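Local coordinates for FAD-binding PCMH-type domain-containing protein (Gibberella zeae, PDB 6YJO) that binds FAD, which is linked covalently at two sites, and probably acts as an oxygen-dependent flavin oxidoreductase, consistent with an oligosaccharide-oxidising role, at residues A[140-145]-A[163-168]; A[155-160]-A[230-235]; A[171-176]-A[456-461]. All blocks are in the same frame, centred on the assembly; numbering follows the deposited sequence.

Contact 1 (A[140-145]-A[163-168]). With FAD (flavin-adenine dinucleotide), chain C.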
# COMPACT_ATOMS: atom_id res chain seq x y z
N ALA A 140 14.12 3.29 2.47
CA ALA A 140 13.70 3.38 3.86
C ALA A 140 12.39 2.63 4.06
O ALA A 140 11.48 2.68 3.22
CB ALA A 140 13.53 4.84 4.27
N ARG A 141 12.30 1.91 5.17
CA ARG A 141 11.06 1.26 5.57
C ARG A 141 10.25 2.20 6.45
O ARG A 141 10.79 3.08 7.11
CB ARG A 141 11.37 -0.06 6.30
CG ARG A 141 11.84 -1.15 5.34
CD ARG A 141 12.63 -2.28 6.00
NE ARG A 141 13.39 -3.03 5.01
CZ ARG A 141 12.87 -3.93 4.18
NH1 ARG A 141 11.57 -4.20 4.23
NH2 ARG A 141 13.64 -4.56 3.31
N LEU A 142 8.93 2.01 6.43
CA LEU A 142 8.02 2.97 7.05
C LEU A 142 8.40 3.24 8.50
O LEU A 142 8.35 4.39 8.96
CB LEU A 142 6.58 2.46 6.97
CG LEU A 142 5.95 2.33 5.58
CD1 LEU A 142 4.48 1.99 5.73
CD2 LEU A 142 6.14 3.60 4.77
N GLY A 143 8.77 2.20 9.25
CA GLY A 143 9.09 2.40 10.65
C GLY A 143 10.39 3.13 10.86
O GLY A 143 10.55 3.86 11.84
N HIS A 144 11.35 2.96 9.94
CA HIS A 144 12.57 3.75 9.97
C HIS A 144 12.31 5.20 9.59
O HIS A 144 13.07 6.08 10.01
CB HIS A 144 13.61 3.14 9.02
CG HIS A 144 14.85 3.97 8.86
ND1 HIS A 144 15.63 4.37 9.93
CD2 HIS A 144 15.45 4.47 7.75
CE1 HIS A 144 16.65 5.08 9.48
NE2 HIS A 144 16.57 5.15 8.16
N VAL A 145 11.25 5.46 8.83
CA VAL A 145 10.89 6.83 8.48
C VAL A 145 10.26 7.55 9.67
O VAL A 145 10.63 8.67 10.01
CB VAL A 145 9.95 6.84 7.26
CG1 VAL A 145 9.41 8.24 7.01
CG2 VAL A 145 10.68 6.32 6.03
N PRO A 163 5.54 -1.59 9.89
CA PRO A 163 6.79 -0.83 9.83
C PRO A 163 7.76 -1.34 8.77
O PRO A 163 8.58 -0.56 8.28
CB PRO A 163 7.37 -0.99 11.24
CG PRO A 163 6.80 -2.28 11.72
CD PRO A 163 5.43 -2.37 11.14
N GLY A 164 7.71 -2.63 8.43
CA GLY A 164 8.65 -3.19 7.48
C GLY A 164 8.37 -2.87 6.02
O GLY A 164 9.21 -3.18 5.16
N VAL A 165 7.23 -2.25 5.73
CA VAL A 165 6.90 -1.89 4.36
C VAL A 165 7.88 -0.85 3.85
O VAL A 165 8.30 0.06 4.58
CB VAL A 165 5.44 -1.39 4.29
CG1 VAL A 165 5.18 -0.61 3.02
CG2 VAL A 165 4.49 -2.58 4.41
N GLY A 166 8.27 -0.98 2.58
CA GLY A 166 9.17 -0.02 1.98
C GLY A 166 8.44 1.24 1.55
O GLY A 166 7.28 1.21 1.13
N ILE A 167 9.14 2.38 1.66
CA ILE A 167 8.51 3.66 1.38
C ILE A 167 8.17 3.79 -0.09
O ILE A 167 7.13 4.37 -0.46
CB ILE A 167 9.41 4.82 1.86
CG1 ILE A 167 8.68 6.16 1.74
CG2 ILE A 167 10.71 4.87 1.05
CD1 ILE A 167 7.46 6.28 2.63
N ALA A 168 9.02 3.26 -0.97
CA ALA A 168 8.82 3.44 -2.41
C ALA A 168 7.52 2.81 -2.87
O ALA A 168 6.64 3.49 -3.41
CB ALA A 168 10.01 2.85 -3.17
PA FAD C . 8.13 -3.94 -3.00
O1A FAD C . 7.82 -5.33 -3.39
O2A FAD C . 9.62 -3.65 -2.79
O5B FAD C . 7.52 -2.92 -4.03
C5B FAD C . 6.15 -3.02 -4.47
C4B FAD C . 5.99 -2.33 -5.79
O4B FAD C . 6.73 -1.08 -5.77
C3B FAD C . 6.54 -3.11 -6.99
O3B FAD C . 5.76 -2.85 -8.16
C2B FAD C . 7.96 -2.56 -7.11
O2B FAD C . 8.47 -2.71 -8.42
C1B FAD C . 7.72 -1.09 -6.77
N9A FAD C . 8.91 -0.40 -6.28
C8A FAD C . 9.62 -0.65 -5.13
N7A FAD C . 10.65 0.14 -4.96
C5A FAD C . 10.63 0.96 -6.07
C6A FAD C . 11.46 2.02 -6.48
N6A FAD C . 12.53 2.44 -5.80
N1A FAD C . 11.16 2.63 -7.65
C2A FAD C . 10.09 2.22 -8.34
N3A FAD C . 9.24 1.24 -8.05
C4A FAD C . 9.56 0.64 -6.89
N1 FAD C . -0.72 -0.92 2.58
C2 FAD C . -1.54 0.06 3.06
O2 FAD C . -2.05 0.91 2.32
N3 FAD C . -1.80 0.12 4.42
C4 FAD C . -1.32 -0.74 5.38
O4 FAD C . -1.62 -0.59 6.56
C4X FAD C . -0.46 -1.78 4.85
N5 FAD C . 0.05 -2.64 5.69
C5X FAD C . 0.88 -3.63 5.18
C6 FAD C . 1.40 -4.58 6.05
C7 FAD C . 2.26 -5.58 5.60
C7M FAD C . 2.83 -6.57 6.58
C8 FAD C . 2.54 -5.67 4.22
C8M FAD C . 3.46 -6.74 3.69
C9 FAD C . 2.00 -4.74 3.35
C9A FAD C . 1.17 -3.73 3.81
N10 FAD C . 0.61 -2.77 2.95
C10 FAD C . -0.22 -1.79 3.43
C1' FAD C . 0.85 -2.83 1.50
C2' FAD C . 2.00 -1.96 1.03
O2' FAD C . 1.58 -0.59 0.97
C3' FAD C . 2.41 -2.41 -0.37
O3' FAD C . 2.70 -3.80 -0.31
C4' FAD C . 3.62 -1.68 -0.95
O4' FAD C . 3.40 -1.39 -2.33
C5' FAD C . 4.87 -2.52 -0.80
O5' FAD C . 6.02 -1.68 -1.01
P FAD C . 7.47 -2.23 -0.78
O1P FAD C . 8.49 -1.28 -1.40
O2P FAD C . 7.65 -2.56 0.66
O3P FAD C . 7.39 -3.59 -1.64

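Contact 2 (A[155-160]-A[230-235]). With FAD (flavin-adenine dinucleotide), chain C.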
# COMPACT_ATOMS: atom_id res chain seq x y z
N ARG A 155 8.29 15.18 13.70
CA ARG A 155 7.57 15.23 12.44
C ARG A 155 7.22 13.82 12.00
O ARG A 155 7.76 12.83 12.49
CB ARG A 155 8.39 15.95 11.37
CG ARG A 155 8.93 17.32 11.80
CD ARG A 155 7.82 18.29 12.17
NE ARG A 155 7.00 18.66 11.02
CZ ARG A 155 6.06 19.61 11.03
NH1 ARG A 155 5.82 20.29 12.14
NH2 ARG A 155 5.37 19.87 9.94
N ALA A 156 6.29 13.75 11.04
CA ALA A 156 5.74 12.48 10.61
C ALA A 156 5.06 12.67 9.26
O ALA A 156 4.72 13.79 8.87
CB ALA A 156 4.74 11.93 11.63
N ILE A 157 4.88 11.56 8.56
CA ILE A 157 4.05 11.54 7.36
C ILE A 157 3.03 10.42 7.53
O ILE A 157 3.25 9.46 8.29
CB ILE A 157 4.89 11.34 6.08
CG1 ILE A 157 5.77 10.10 6.18
CG2 ILE A 157 5.75 12.56 5.80
CD1 ILE A 157 6.68 9.91 4.97
N PRO A 158 1.89 10.51 6.84
CA PRO A 158 0.86 9.47 6.98
C PRO A 158 1.23 8.22 6.19
O PRO A 158 1.61 8.30 5.02
CB PRO A 158 -0.39 10.14 6.42
CG PRO A 158 0.13 11.13 5.42
CD PRO A 158 1.46 11.61 5.96
N HIS A 159 1.13 7.07 6.83
CA HIS A 159 1.47 5.80 6.20
C HIS A 159 0.77 4.67 6.95
O HIS A 159 0.05 4.90 7.93
CB HIS A 159 2.99 5.59 6.18
CG HIS A 159 3.64 5.78 7.52
ND1 HIS A 159 3.33 4.98 8.60
CD2 HIS A 159 4.56 6.67 7.95
CE1 HIS A 159 4.05 5.37 9.64
NE2 HIS A 159 4.80 6.40 9.27
N GLY A 160 1.00 3.44 6.49
CA GLY A 160 0.32 2.28 7.01
C GLY A 160 0.90 1.78 8.32
O GLY A 160 1.86 2.32 8.87
N LEU A 230 12.51 10.04 -2.36
CA LEU A 230 11.19 10.65 -2.36
C LEU A 230 11.18 11.84 -1.41
O LEU A 230 11.86 11.83 -0.38
CB LEU A 230 10.11 9.64 -1.94
CG LEU A 230 9.95 8.38 -2.79
CD1 LEU A 230 10.86 7.25 -2.29
CD2 LEU A 230 8.50 7.91 -2.82
N GLY A 231 10.41 12.86 -1.77
CA GLY A 231 10.24 14.05 -0.94
C GLY A 231 8.80 14.13 -0.45
O GLY A 231 7.87 13.80 -1.20
N PHE A 232 8.63 14.52 0.81
CA PHE A 232 7.32 14.70 1.41
C PHE A 232 7.32 15.92 2.32
O PHE A 232 8.35 16.33 2.85
CB PHE A 232 6.90 13.48 2.26
CG PHE A 232 7.09 12.15 1.59
CD1 PHE A 232 6.06 11.56 0.89
CD2 PHE A 232 8.30 11.48 1.68
CE1 PHE A 232 6.23 10.33 0.29
CE2 PHE A 232 8.48 10.25 1.08
CZ PHE A 232 7.44 9.68 0.38
N GLN A 233 6.12 16.49 2.50
CA GLN A 233 5.89 17.57 3.46
C GLN A 233 5.33 16.95 4.73
O GLN A 233 4.20 16.44 4.74
CB GLN A 233 4.94 18.62 2.88
CG GLN A 233 4.86 19.92 3.67
CD GLN A 233 6.17 20.69 3.64
OE1 GLN A 233 6.86 20.73 2.61
NE2 GLN A 233 6.53 21.30 4.76
N THR A 234 6.11 16.99 5.80
CA THR A 234 5.72 16.35 7.05
C THR A 234 4.69 17.19 7.79
O THR A 234 4.54 18.40 7.57
CB THR A 234 6.93 16.15 7.97
OG1 THR A 234 7.35 17.41 8.50
CG2 THR A 234 8.09 15.52 7.20
N PHE A 235 3.96 16.53 8.69
CA PHE A 235 3.11 17.19 9.67
C PHE A 235 3.67 16.93 11.06
O PHE A 235 4.50 16.04 11.27
CB PHE A 235 1.66 16.69 9.57
CG PHE A 235 1.48 15.25 9.95
CD1 PHE A 235 1.28 14.89 11.27
CD2 PHE A 235 1.49 14.26 8.98
CE1 PHE A 235 1.10 13.56 11.63
CE2 PHE A 235 1.31 12.93 9.33
CZ PHE A 235 1.12 12.58 10.66
PA FAD C . 8.13 -3.94 -3.00
O1A FAD C . 7.82 -5.33 -3.39
O2A FAD C . 9.62 -3.65 -2.79
O5B FAD C . 7.52 -2.92 -4.03
C5B FAD C . 6.15 -3.02 -4.47
C4B FAD C . 5.99 -2.33 -5.79
O4B FAD C . 6.73 -1.08 -5.77
C3B FAD C . 6.54 -3.11 -6.99
O3B FAD C . 5.76 -2.85 -8.16
C2B FAD C . 7.96 -2.56 -7.11
O2B FAD C . 8.47 -2.71 -8.42
C1B FAD C . 7.72 -1.09 -6.77
N9A FAD C . 8.91 -0.40 -6.28
C8A FAD C . 9.62 -0.65 -5.13
N7A FAD C . 10.65 0.14 -4.96
C5A FAD C . 10.63 0.96 -6.07
C6A FAD C . 11.46 2.02 -6.48
N6A FAD C . 12.53 2.44 -5.80
N1A FAD C . 11.16 2.63 -7.65
C2A FAD C . 10.09 2.22 -8.34
N3A FAD C . 9.24 1.24 -8.05
C4A FAD C . 9.56 0.64 -6.89
N1 FAD C . -0.72 -0.92 2.58
C2 FAD C . -1.54 0.06 3.06
O2 FAD C . -2.05 0.91 2.32
N3 FAD C . -1.80 0.12 4.42
C4 FAD C . -1.32 -0.74 5.38
O4 FAD C . -1.62 -0.59 6.56
C4X FAD C . -0.46 -1.78 4.85
N5 FAD C . 0.05 -2.64 5.69
C5X FAD C . 0.88 -3.63 5.18
C6 FAD C . 1.40 -4.58 6.05
C7 FAD C . 2.26 -5.58 5.60
C7M FAD C . 2.83 -6.57 6.58
C8 FAD C . 2.54 -5.67 4.22
C8M FAD C . 3.46 -6.74 3.69
C9 FAD C . 2.00 -4.74 3.35
C9A FAD C . 1.17 -3.73 3.81
N10 FAD C . 0.61 -2.77 2.95
C10 FAD C . -0.22 -1.79 3.43
C1' FAD C . 0.85 -2.83 1.50
C2' FAD C . 2.00 -1.96 1.03
O2' FAD C . 1.58 -0.59 0.97
C3' FAD C . 2.41 -2.41 -0.37
O3' FAD C . 2.70 -3.80 -0.31
C4' FAD C . 3.62 -1.68 -0.95
O4' FAD C . 3.40 -1.39 -2.33
C5' FAD C . 4.87 -2.52 -0.80
O5' FAD C . 6.02 -1.68 -1.01
P FAD C . 7.47 -2.23 -0.78
O1P FAD C . 8.49 -1.28 -1.40
O2P FAD C . 7.65 -2.56 0.66
O3P FAD C . 7.39 -3.59 -1.64

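Contact 3 (A[171-176]-A[456-461]). With FAD (flavin-adenine dinucleotide), chain C.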
# COMPACT_ATOMS: atom_id res chain seq x y z
N ALA A 171 4.28 4.51 -1.15
CA ALA A 171 3.84 5.84 -1.57
C ALA A 171 3.49 5.91 -3.05
O ALA A 171 2.55 6.61 -3.43
CB ALA A 171 4.93 6.87 -1.24
N LEU A 172 4.24 5.20 -3.90
CA LEU A 172 3.99 5.28 -5.33
C LEU A 172 2.64 4.71 -5.73
O LEU A 172 2.24 4.87 -6.89
CB LEU A 172 5.11 4.56 -6.10
CG LEU A 172 6.44 5.31 -6.12
CD1 LEU A 172 7.53 4.45 -6.76
CD2 LEU A 172 6.30 6.64 -6.85
N HIS A 173 1.93 4.05 -4.82
CA HIS A 173 0.61 3.51 -5.11
C HIS A 173 -0.46 3.96 -4.13
O HIS A 173 -1.62 3.56 -4.29
CB HIS A 173 0.67 1.98 -5.14
CG HIS A 173 1.73 1.44 -6.06
ND1 HIS A 173 2.92 0.92 -5.59
CD2 HIS A 173 1.79 1.37 -7.41
CE1 HIS A 173 3.65 0.53 -6.62
NE2 HIS A 173 2.99 0.80 -7.73
N GLY A 174 -0.12 4.78 -3.14
CA GLY A 174 -1.09 5.27 -2.19
C GLY A 174 -0.48 5.50 -0.82
O GLY A 174 0.18 6.51 -0.58
N GLY A 175 -0.69 4.54 0.07
CA GLY A 175 -0.18 4.65 1.42
C GLY A 175 -1.28 5.06 2.38
O GLY A 175 -1.51 6.26 2.58
N TYR A 176 -1.96 4.08 2.97
CA TYR A 176 -3.10 4.33 3.84
C TYR A 176 -2.85 3.72 5.21
O TYR A 176 -2.30 2.61 5.32
CB TYR A 176 -4.38 3.75 3.25
CG TYR A 176 -5.61 4.07 4.07
CD1 TYR A 176 -5.97 3.30 5.17
CD2 TYR A 176 -6.42 5.16 3.74
CE1 TYR A 176 -7.08 3.60 5.92
CE2 TYR A 176 -7.54 5.46 4.50
CZ TYR A 176 -7.86 4.67 5.58
OH TYR A 176 -8.98 4.96 6.33
N MET A 456 -10.32 -1.13 -7.06
CA MET A 456 -9.46 -1.92 -6.20
C MET A 456 -8.21 -1.11 -5.90
O MET A 456 -7.93 -0.09 -6.52
CB MET A 456 -9.13 -3.27 -6.85
CG MET A 456 -10.36 -4.14 -7.10
SD MET A 456 -9.99 -5.72 -7.89
CE MET A 456 -9.46 -6.70 -6.49
N TYR A 457 -7.44 -1.59 -4.92
CA TYR A 457 -6.33 -0.84 -4.35
C TYR A 457 -5.02 -1.52 -4.75
O TYR A 457 -4.81 -2.70 -4.45
CB TYR A 457 -6.47 -0.78 -2.84
CG TYR A 457 -5.39 0.00 -2.12
CD1 TYR A 457 -4.78 1.10 -2.70
CD2 TYR A 457 -4.99 -0.37 -0.84
CE1 TYR A 457 -3.80 1.81 -2.04
CE2 TYR A 457 -4.02 0.33 -0.17
CZ TYR A 457 -3.43 1.42 -0.77
OH TYR A 457 -2.45 2.12 -0.10
N ALA A 458 -4.14 -0.77 -5.42
CA ALA A 458 -2.94 -1.36 -6.01
C ALA A 458 -2.00 -1.92 -4.95
O ALA A 458 -1.40 -2.98 -5.15
CB ALA A 458 -2.21 -0.32 -6.86
N ASN A 459 -1.85 -1.23 -3.82
CA ASN A 459 -0.98 -1.75 -2.76
C ASN A 459 -1.52 -3.03 -2.15
O ASN A 459 -0.74 -3.80 -1.56
CB ASN A 459 -0.77 -0.69 -1.67
CG ASN A 459 0.33 0.29 -2.01
OD1 ASN A 459 1.34 -0.07 -2.62
ND2 ASN A 459 0.15 1.55 -1.62
N TYR A 460 -2.82 -3.28 -2.25
CA TYR A 460 -3.42 -4.57 -1.92
C TYR A 460 -3.74 -5.35 -3.19
O TYR A 460 -4.84 -5.90 -3.34
CB TYR A 460 -4.68 -4.37 -1.08
CG TYR A 460 -4.48 -3.72 0.28
CD1 TYR A 460 -3.23 -3.65 0.89
CD2 TYR A 460 -5.57 -3.20 0.97
CE1 TYR A 460 -3.07 -3.06 2.13
CE2 TYR A 460 -5.42 -2.61 2.21
CZ TYR A 460 -4.17 -2.54 2.79
OH TYR A 460 -4.02 -1.95 4.03
N LEU A 461 -2.79 -5.42 -4.11
CA LEU A 461 -3.07 -5.93 -5.45
C LEU A 461 -3.59 -7.36 -5.39
O LEU A 461 -3.08 -8.20 -4.64
CB LEU A 461 -1.82 -5.86 -6.32
CG LEU A 461 -0.57 -6.60 -5.82
CD1 LEU A 461 -0.46 -7.98 -6.45
CD2 LEU A 461 0.68 -5.77 -6.12
PA FAD C . 8.13 -3.94 -3.00
O1A FAD C . 7.82 -5.33 -3.39
O2A FAD C . 9.62 -3.65 -2.79
O5B FAD C . 7.52 -2.92 -4.03
C5B FAD C . 6.15 -3.02 -4.47
C4B FAD C . 5.99 -2.33 -5.79
O4B FAD C . 6.73 -1.08 -5.77
C3B FAD C . 6.54 -3.11 -6.99
O3B FAD C . 5.76 -2.85 -8.16
C2B FAD C . 7.96 -2.56 -7.11
O2B FAD C . 8.47 -2.71 -8.42
C1B FAD C . 7.72 -1.09 -6.77
N9A FAD C . 8.91 -0.40 -6.28
C8A FAD C . 9.62 -0.65 -5.13
N7A FAD C . 10.65 0.14 -4.96
C5A FAD C . 10.63 0.96 -6.07
C6A FAD C . 11.46 2.02 -6.48
N6A FAD C . 12.53 2.44 -5.80
N1A FAD C . 11.16 2.63 -7.65
C2A FAD C . 10.09 2.22 -8.34
N3A FAD C . 9.24 1.24 -8.05
C4A FAD C . 9.56 0.64 -6.89
N1 FAD C . -0.72 -0.92 2.58
C2 FAD C . -1.54 0.06 3.06
O2 FAD C . -2.05 0.91 2.32
N3 FAD C . -1.80 0.12 4.42
C4 FAD C . -1.32 -0.74 5.38
O4 FAD C . -1.62 -0.59 6.56
C4X FAD C . -0.46 -1.78 4.85
N5 FAD C . 0.05 -2.64 5.69
C5X FAD C . 0.88 -3.63 5.18
C6 FAD C . 1.40 -4.58 6.05
C7 FAD C . 2.26 -5.58 5.60
C7M FAD C . 2.83 -6.57 6.58
C8 FAD C . 2.54 -5.67 4.22
C8M FAD C . 3.46 -6.74 3.69
C9 FAD C . 2.00 -4.74 3.35
C9A FAD C . 1.17 -3.73 3.81
N10 FAD C . 0.61 -2.77 2.95
C10 FAD C . -0.22 -1.79 3.43
C1' FAD C . 0.85 -2.83 1.50
C2' FAD C . 2.00 -1.96 1.03
O2' FAD C . 1.58 -0.59 0.97
C3' FAD C . 2.41 -2.41 -0.37
O3' FAD C . 2.70 -3.80 -0.31
C4' FAD C . 3.62 -1.68 -0.95
O4' FAD C . 3.40 -1.39 -2.33
C5' FAD C . 4.87 -2.52 -0.80
O5' FAD C . 6.02 -1.68 -1.01
P FAD C . 7.47 -2.23 -0.78
O1P FAD C . 8.49 -1.28 -1.40
O2P FAD C . 7.65 -2.56 0.66
O3P FAD C . 7.39 -3.59 -1.64

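Contact 1 (A[140-145]-A[163-168])
Arg141 and Leu142 lie against the turn Pro163 to Gly166, and the contact is a worked example of backbone pairing that shapes a cofactor loop. Three main-chain hydrogen bonds join the segments. Ile167 N donates to Ala140 O (2.8 Å) and Leu142 N to Val165 O, and together they bridge Arg141 to Gly166. Gly143 N reaches Pro163 O at 2.9 Å. Gly143 CA sits 3.8 Å from Pro163 CB, closeness that a residue lacking a side chain allows.

The charged side chain adds a fourth bond. Arg141 is extended from CG to NE, which carries the guanidinium past the turn; NH1 meets Gly164 O at 2.7 Å, with the oxygen only 11° out of the guanidinium plane. NH1 also bonds Gly100 O, and Tyr339 makes a cation-pi contact with the same group.

Apolar packing fills the other flank. The Leu142 and Val165 side chains lie side by side, CD1 against CB, while Leu142 CD2 meets Ile167 CD1 at 3.7 Å. Val165 lies between Leu142 and the flavin, its CG2 3.5 Å from FAD C9.

Each segment runs into a helix, 142-152 and 167-171, with Arg141 and Gly166 at the N-caps. The turn presents Gly166 N to FAD O2P (2.6 Å), as expected where the start of a helix meets a diphosphate in this FAD-binding domain. The amide dipoles of helix 167-171 and the nearby arginine charge would both be expected to favour the negative phosphate, and the four bonds between the segments are consistent with a fixed position for that amide.

Contact 2 (A[155-160]-A[230-235])
Arg155 grips Thr234 side-on with two nitrogens. NE points at OG1 of Thr234 (2.8 Å), almost straight and within 1° of the guanidinium plane, whereas NH2 approaches Thr234 O at 2.9 Å from above the carbonyl plane. Bends at chi2 and chi3 fold the arginine back over the strand end, laying one guanidinium face on Phe235 C.

Beside this grip, Ala156 and Phe235 form an antiparallel hydrogen-bonded pair: Phe235 N to Ala156 O is 2.8 Å, and Ala156 N returns a bond to Phe235 O. The Phe235 ring then turns back over its partner. Its CG lies between the backbone N and the carbonyl carbon (chi1 66°), which sets Ala156 CB over the ring face, 4.2 Å from the centroid, while CE2 touches Pro158 CD at 3.6 Å.

The pairing attaches short strand 155-156 to the long strand 226-236 in the branched antiparallel sheet of the FAD-binding domain. The two chains cross steeply, their end-to-end directions 108° apart, and come nearest at Ile157 and Thr234. Ile157 CD1 sits over the Phe232 ring face, and CG2 meets Phe232 CB at 3.8 Å.

In the next shell, Thr234 OG1 is also bonded to Met132 O, and His183 stacks on Phe235. Farther along the same segment, His159 ND1 donates to Gly160 O (3.1 Å), and His170 NE2 is hydrogen-bonded to Gly160 N where Gly160 CA comes within 3.5 Å of FAD O4.

Contact 3 (A[171-176]-A[456-461])
Tyr457 meets Gly175, and Asn459 meets His173, with Tyr457 CG anti to the backbone N (chi1 -179°) and Asn459 CG anti to the carbonyl carbon (chi1 -84°). In this oxygen-dependent FAD-linked oxidoreductase, a loop of the berberine-like C-terminal region packs against a glycine-containing loop of the FAD-binding domain, both loops lining the FAD.

The phenol oxygen is the hub. Gly175 N donates to Tyr457 OH at 3.0 Å, and Asn459 ND2, also bonded to His170 O, does so at 3.1 Å, nearly straight and in the amide plane; the hydroxyl passes its own hydrogen to FAD O2 (2.7 Å). Two incoming donors would favour that direction for the hydroxyl hydrogen.

Gly174 passes the edge of the Tyr457 ring, where a CB would run into CE1. The backbone angles of Gly174 and of Gly175 each call for glycine in their own right. His173, tied through NE2 to Ser222, brings CB to 3.3 Å from Asn459 OD1, its imidazole nearly perpendicular to the amide. Tyr176 adds a backbone clasp, its N bonding FAD O2 and its O accepting from FAD N3 at 2.7 Å.

Overall arrangement
Three contacts meet one cofactor: contact 1 spans the adenine, the diphosphate and the dimethylbenzene ring of the flavin, contact 3 binds O2 and N3 of the pyrimidine ring and reaches the ribityl chain, and contact 2 only brushes O4 of that same ring. Contacts 1 and 2 have centres about 11 Å apart and interlock, since their segments alternate in sequence; Val145 CG1 packs on Ile157 CD1 at 3.8 Å. Contact 3 follows contact 1 directly in the chain, centres about 14 Å apart, and meets contact 2 where Ala171 CB touches Phe232 CE1 at 4.0 Å. His170, an FAD-binding residue, lies between the segments 163-168 and 171-176.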